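Local coordinates for protein sensor histidine kinase CitA (Klebsiella pneumoniae, PDB 1P0Z) that senses citrate through its periplasmic PAS-like domain and, as a membrane-bound histidine kinase, probably activates the response regulator CitB by phosphorylation, at residues R36-A39 and L40-M44; G9-A12 and L13-M17. One frame throughout, in Å; residues are numbered along the deposited sequence. Where two conformers were deposited one is given.

Interaction 1: residues R36-A39 and L40-M44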
loop_
_atom_site.group_PDB
_atom_site.type_symbol
_atom_site.label_atom_id
_atom_site.label_comp_id
_atom_site.label_asym_id
_atom_site.label_seq_id
_atom_site.Cartn_x
_atom_site.Cartn_y
_atom_site.Cartn_z
ATOM N N ARG A 36 0.934 -13.018 10.454
ATOM C CA ARG A 36 2.215 -12.338 10.648
ATOM C C ARG A 36 2.146 -10.941 9.969
ATOM O O ARG A 36 2.598 -9.930 10.542
ATOM C CB ARG A 36 3.342 -13.172 10.045
ATOM C CG ARG A 36 4.731 -12.568 10.203
ATOM C CD ARG A 36 5.015 -12.196 11.660
ATOM N NE ARG A 36 6.307 -11.525 11.789
ATOM C CZ ARG A 36 6.626 -10.709 12.796
ATOM N NH1 ARG A 36 5.746 -10.454 13.772
ATOM N NH2 ARG A 36 7.827 -10.145 12.827
ATOM N N ILE A 37 1.578 -10.891 8.764
ATOM C CA ILE A 37 1.442 -9.608 8.058
ATOM C C ILE A 37 0.566 -8.662 8.874
ATOM O O ILE A 37 0.895 -7.480 9.048
ATOM C CB ILE A 37 0.845 -9.825 6.649
ATOM C CG1 ILE A 37 1.874 -10.588 5.808
ATOM C CG2 ILE A 37 0.518 -8.465 5.968
ATOM C CD1 ILE A 37 1.361 -11.058 4.479
ATOM N N LYS A 38 -0.549 -9.178 9.387
ATOM C CA LYS A 38 -1.441 -8.352 10.210
ATOM C C LYS A 38 -0.717 -7.805 11.448
ATOM O O LYS A 38 -0.862 -6.637 11.808
ATOM C CB LYS A 38 -2.657 -9.178 10.655
ATOM C CG LYS A 38 -3.658 -8.405 11.498
ATOM C CD LYS A 38 -4.767 -9.357 11.975
ATOM C CE LYS A 38 -6.052 -8.631 12.397
ATOM N NZ LYS A 38 -5.875 -7.543 13.372
ATOM N N ALA A 39 0.062 -8.670 12.109
ATOM C CA ALA A 39 0.814 -8.250 13.296
ATOM C C ALA A 39 1.826 -7.147 12.982
ATOM O O ALA A 39 2.112 -6.277 13.829
ATOM C CB ALA A 39 1.534 -9.448 13.909
ATOM N N LEU A 40 2.367 -7.175 11.765
ATOM C CA LEU A 40 3.342 -6.167 11.362
ATOM C C LEU A 40 2.685 -4.855 10.924
ATOM O O LEU A 40 3.154 -3.765 11.268
ATOM C CB LEU A 40 4.200 -6.684 10.200
ATOM C CG LEU A 40 5.207 -7.809 10.475
ATOM C CD1 LEU A 40 5.688 -8.447 9.144
ATOM C CD2 LEU A 40 6.394 -7.248 11.272
ATOM N N ILE A 41 1.597 -4.961 10.172
ATOM C CA ILE A 41 0.956 -3.761 9.644
ATOM C C ILE A 41 0.015 -3.034 10.589
ATOM O O ILE A 41 -0.031 -1.820 10.593
ATOM C CB ILE A 41 0.205 -4.075 8.338
ATOM C CG1 ILE A 41 1.169 -4.701 7.315
ATOM C CG2 ILE A 41 -0.419 -2.815 7.794
ATOM C CD1 ILE A 41 2.310 -3.820 6.894
ATOM N N ASP A 42 -0.742 -3.776 11.400
ATOM C CA ASP A 42 -1.674 -3.104 12.314
ATOM C C ASP A 42 -1.034 -1.995 13.142
ATOM O O ASP A 42 -1.597 -0.915 13.249
ATOM C CB ASP A 42 -2.304 -4.102 13.293
ATOM C CG ASP A 42 -3.500 -4.838 12.718
ATOM O OD1 ASP A 42 -4.011 -4.490 11.625
ATOM O OD2 ASP A 42 -3.979 -5.787 13.400
ATOM N N PRO A 43 0.119 -2.269 13.771
ATOM C CA PRO A 43 0.702 -1.185 14.572
ATOM C C PRO A 43 1.110 0.002 13.712
ATOM O O PRO A 43 1.058 1.139 14.172
ATOM C CB PRO A 43 1.926 -1.831 15.242
ATOM C CG PRO A 43 1.660 -3.344 15.134
ATOM C CD PRO A 43 0.966 -3.471 13.800
ATOM N N MET A 44 1.522 -0.265 12.472
ATOM C CA MET A 44 1.915 0.830 11.590
ATOM C C MET A 44 0.695 1.634 11.144
ATOM O O MET A 44 0.753 2.872 11.009
ATOM C CB MET A 44 2.691 0.283 10.387
ATOM C CG MET A 44 3.855 -0.565 10.838
ATOM S SD MET A 44 5.057 -0.893 9.578
ATOM C CE MET A 44 5.952 0.684 9.619
HETATM O O HOH W 1 -6.815 -5.185 10.991
#
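Leu40, Ile41 and Asp42 each return their backbone N-H to the carbonyl four residues earlier, at Arg36, Ile37 and Lys38, so 36-44 is a continuous run of more than two turns within helix 34-47; the bond from Ile41 N to Ile37 O measures 2.8 Å. Pro43 has no N-H to give, and the helix kinks there: Pro43 CD lies 3.0 Å from Ala39 O, in the place a donor would take. On one flank Lys38 and Asp42 form an i to i+4 salt bridge, with Lys38 NZ 2.6 Å from Asp42 OD2 on the syn lone pair of that oxygen. The lysine chain runs out extended and then bends at its last torsion (chi4 -52°), which folds the ammonium back to the carboxylate. Asp42 OD1 takes a water at 3.0 Å and the hydroxyl of Tyr64, on strand 62-64. A second flank carries Arg36. Its CG stands anti to the backbone N (chi1 -179°), and a bend at chi2 brings the guanidinium over Leu40, whose CD2 meets one face off-centre, 3.6 Å from Arg36 NH2; the same NH2 makes a salt bridge to Glu24 of helix 23-30. Ile37 and Ile41 lie side by side, with Ile37 CG2 4.1 Å from Ile41 CG1, and both reach Tyr64 in the sheet of this PAS-like domain. The helix thus turns an apolar side to the strands, while both carboxylate oxygens of Asp42 are engaged, an arrangement that should limit rotation of the group and probably stabilises its negative charge.

Interaction 2: residues G9-A12 and L13-M17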
loop_
_atom_site.group_PDB
_atom_site.type_symbol
_atom_site.label_atom_id
_atom_site.label_comp_id
_atom_site.label_asym_id
_atom_site.label_seq_id
_atom_site.Cartn_x
_atom_site.Cartn_y
_atom_site.Cartn_z
ATOM N N GLY A 9 0.703 13.250 -0.754
ATOM C CA GLY A 9 1.174 12.178 -1.622
ATOM C C GLY A 9 2.617 11.794 -1.290
ATOM O O GLY A 9 2.930 10.603 -1.268
ATOM N N GLN A 10 3.464 12.778 -0.983
ATOM C CA GLN A 10 4.859 12.473 -0.653
ATOM C C GLN A 10 4.943 11.682 0.642
ATOM O O GLN A 10 5.754 10.763 0.730
ATOM C CB GLN A 10 5.681 13.767 -0.599
ATOM C CG GLN A 10 5.854 14.424 -1.973
ATOM C CD GLN A 10 6.495 13.479 -3.009
ATOM O OE1 GLN A 10 7.646 13.097 -2.875
ATOM N NE2 GLN A 10 5.726 13.091 -4.024
ATOM N N ARG A 11 4.116 12.035 1.626
ATOM C CA ARG A 11 4.059 11.328 2.912
ATOM C C ARG A 11 3.619 9.885 2.672
ATOM O O ARG A 11 4.184 8.921 3.226
ATOM C CB ARG A 11 3.064 12.019 3.883
ATOM C CG ARG A 11 3.692 13.052 4.825
ATOM C CD ARG A 11 4.440 12.348 6.002
ATOM N NE ARG A 11 3.496 11.745 6.957
ATOM C CZ ARG A 11 3.769 10.698 7.738
ATOM N NH1 ARG A 11 4.975 10.106 7.689
ATOM N NH2 ARG A 11 2.830 10.230 8.573
ATOM N N ALA A 12 2.619 9.718 1.814
ATOM C CA ALA A 12 2.127 8.363 1.536
ATOM C C ALA A 12 3.197 7.537 0.835
ATOM O O ALA A 12 3.392 6.340 1.159
ATOM C CB ALA A 12 0.875 8.453 0.636
ATOM N N LEU A 13 3.870 8.158 -0.124
ATOM C CA LEU A 13 4.883 7.448 -0.898
ATOM C C LEU A 13 6.071 7.025 -0.031
ATOM O O LEU A 13 6.532 5.873 -0.122
ATOM C CB LEU A 13 5.335 8.304 -2.087
ATOM C CG LEU A 13 6.446 7.708 -2.962
ATOM C CD1 LEU A 13 6.024 6.331 -3.493
ATOM C CD2 LEU A 13 6.748 8.713 -4.077
ATOM N N ILE A 14 6.527 7.942 0.816
ATOM C CA ILE A 14 7.657 7.646 1.691
ATOM C C ILE A 14 7.318 6.472 2.575
ATOM O O ILE A 14 8.111 5.553 2.708
ATOM C CB ILE A 14 8.043 8.875 2.569
ATOM C CG1 ILE A 14 8.764 9.910 1.702
ATOM C CG2 ILE A 14 8.923 8.436 3.763
ATOM C CD1 ILE A 14 10.077 9.401 1.099
ATOM N N GLN A 15 6.127 6.489 3.155
ATOM C CA GLN A 15 5.702 5.408 4.049
ATOM C C GLN A 15 5.564 4.078 3.292
ATOM O O GLN A 15 5.937 3.019 3.818
ATOM C CB GLN A 15 4.377 5.751 4.718
ATOM C CG GLN A 15 4.557 6.852 5.761
ATOM C CD GLN A 15 3.215 7.310 6.296
ATOM O OE1 GLN A 15 2.774 6.840 7.339
ATOM N NE2 GLN A 15 2.545 8.208 5.573
ATOM N N ALA A 16 5.046 4.116 2.059
ATOM C CA ALA A 16 4.891 2.856 1.319
ATOM C C ALA A 16 6.247 2.256 0.974
ATOM O O ALA A 16 6.407 1.038 0.977
ATOM C CB ALA A 16 4.095 3.095 0.028
ATOM N N MET A 17 7.179 3.119 0.637
ATOM C CA MET A 17 8.532 2.654 0.338
ATOM C C MET A 17 9.152 2.024 1.589
ATOM O O MET A 17 9.745 0.939 1.512
ATOM C CB MET A 17 9.371 3.808 -0.201
ATOM C CG MET A 17 8.910 4.199 -1.584
ATOM S SD MET A 17 9.831 5.562 -2.252
ATOM C CE MET A 17 11.425 4.789 -2.433
HETATM O O HOH W 2 3.994 7.850 9.876
#
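Gly9 opens a regular alpha-helical stretch of helix 6-20, the N-terminal helix of this PAS-like Cache domain, by accepting the N-H of Leu13 at Gly9 O, 2.9 Å from Leu13 N. Gln10 follows with the same bond to Ile14, 2.9 Å from Gln10 O to Ile14 N, and its side chain, like that of Leu13, packs on Val91 of strand 90-96. Arg11 departs from the plain helical pattern, since its carbonyl oxygen accepts twice from Gln15. Gln15 N lies 3.1 Å from Arg11 O, while Gln15 NE2 comes to Arg11 O from the opposite face at 3.0 Å, 72° out of the carbonyl plane and therefore not on a lone pair. Bends at chi2 and chi3 carry the arginine along the helix toward Gln15, and its guanidinium stacks on the Gln15 amide with the two planes 15° apart; Gln15 NE2 sits over the guanidinium centre, 3.5 Å from Arg11 CZ. Beyond 9-17, Arg11 NH2 pairs with Asp49, and the amide also bonds Ser48 through OE1 and Tyr123 through NE2, which ties the stack to strand 115-124. Ala12, buried against Tyr123, accepts the N-H of Ala16 in the regular way. At the rim of the stack one water lies in the guanidinium plane and bridges the two groups, 3.0 Å from Arg11 NH2 and 3.0 Å from Gln15 OE1.

In the fold
Both are local contacts within one helix, in series along the chain, their centres about 18 Å apart and nearest atoms about 6 Å apart. Each is partly buried, but 9-17 has four buried residues among eight touching, 36-44 two. Interaction 2 faces strands 90-96 and 115-124, the side chains of Ala12 and Ala16 about 6 Å from those of citrate-binding Arg103 and Lys105. Interaction 1 packs on helix 23-30 and strands 52-57 and 62-64, the side chains of Ile37 and Ile41 about 9 Å from those of citrate-binding Arg62 and His65; Ile41 and Met44 meet Ile19, joining the two helices. Interaction 1 closes a charged pair within its helix, whereas in interaction 2 an arginine stacks on a buried amide and finds its carboxylate, Asp49, outside the segments.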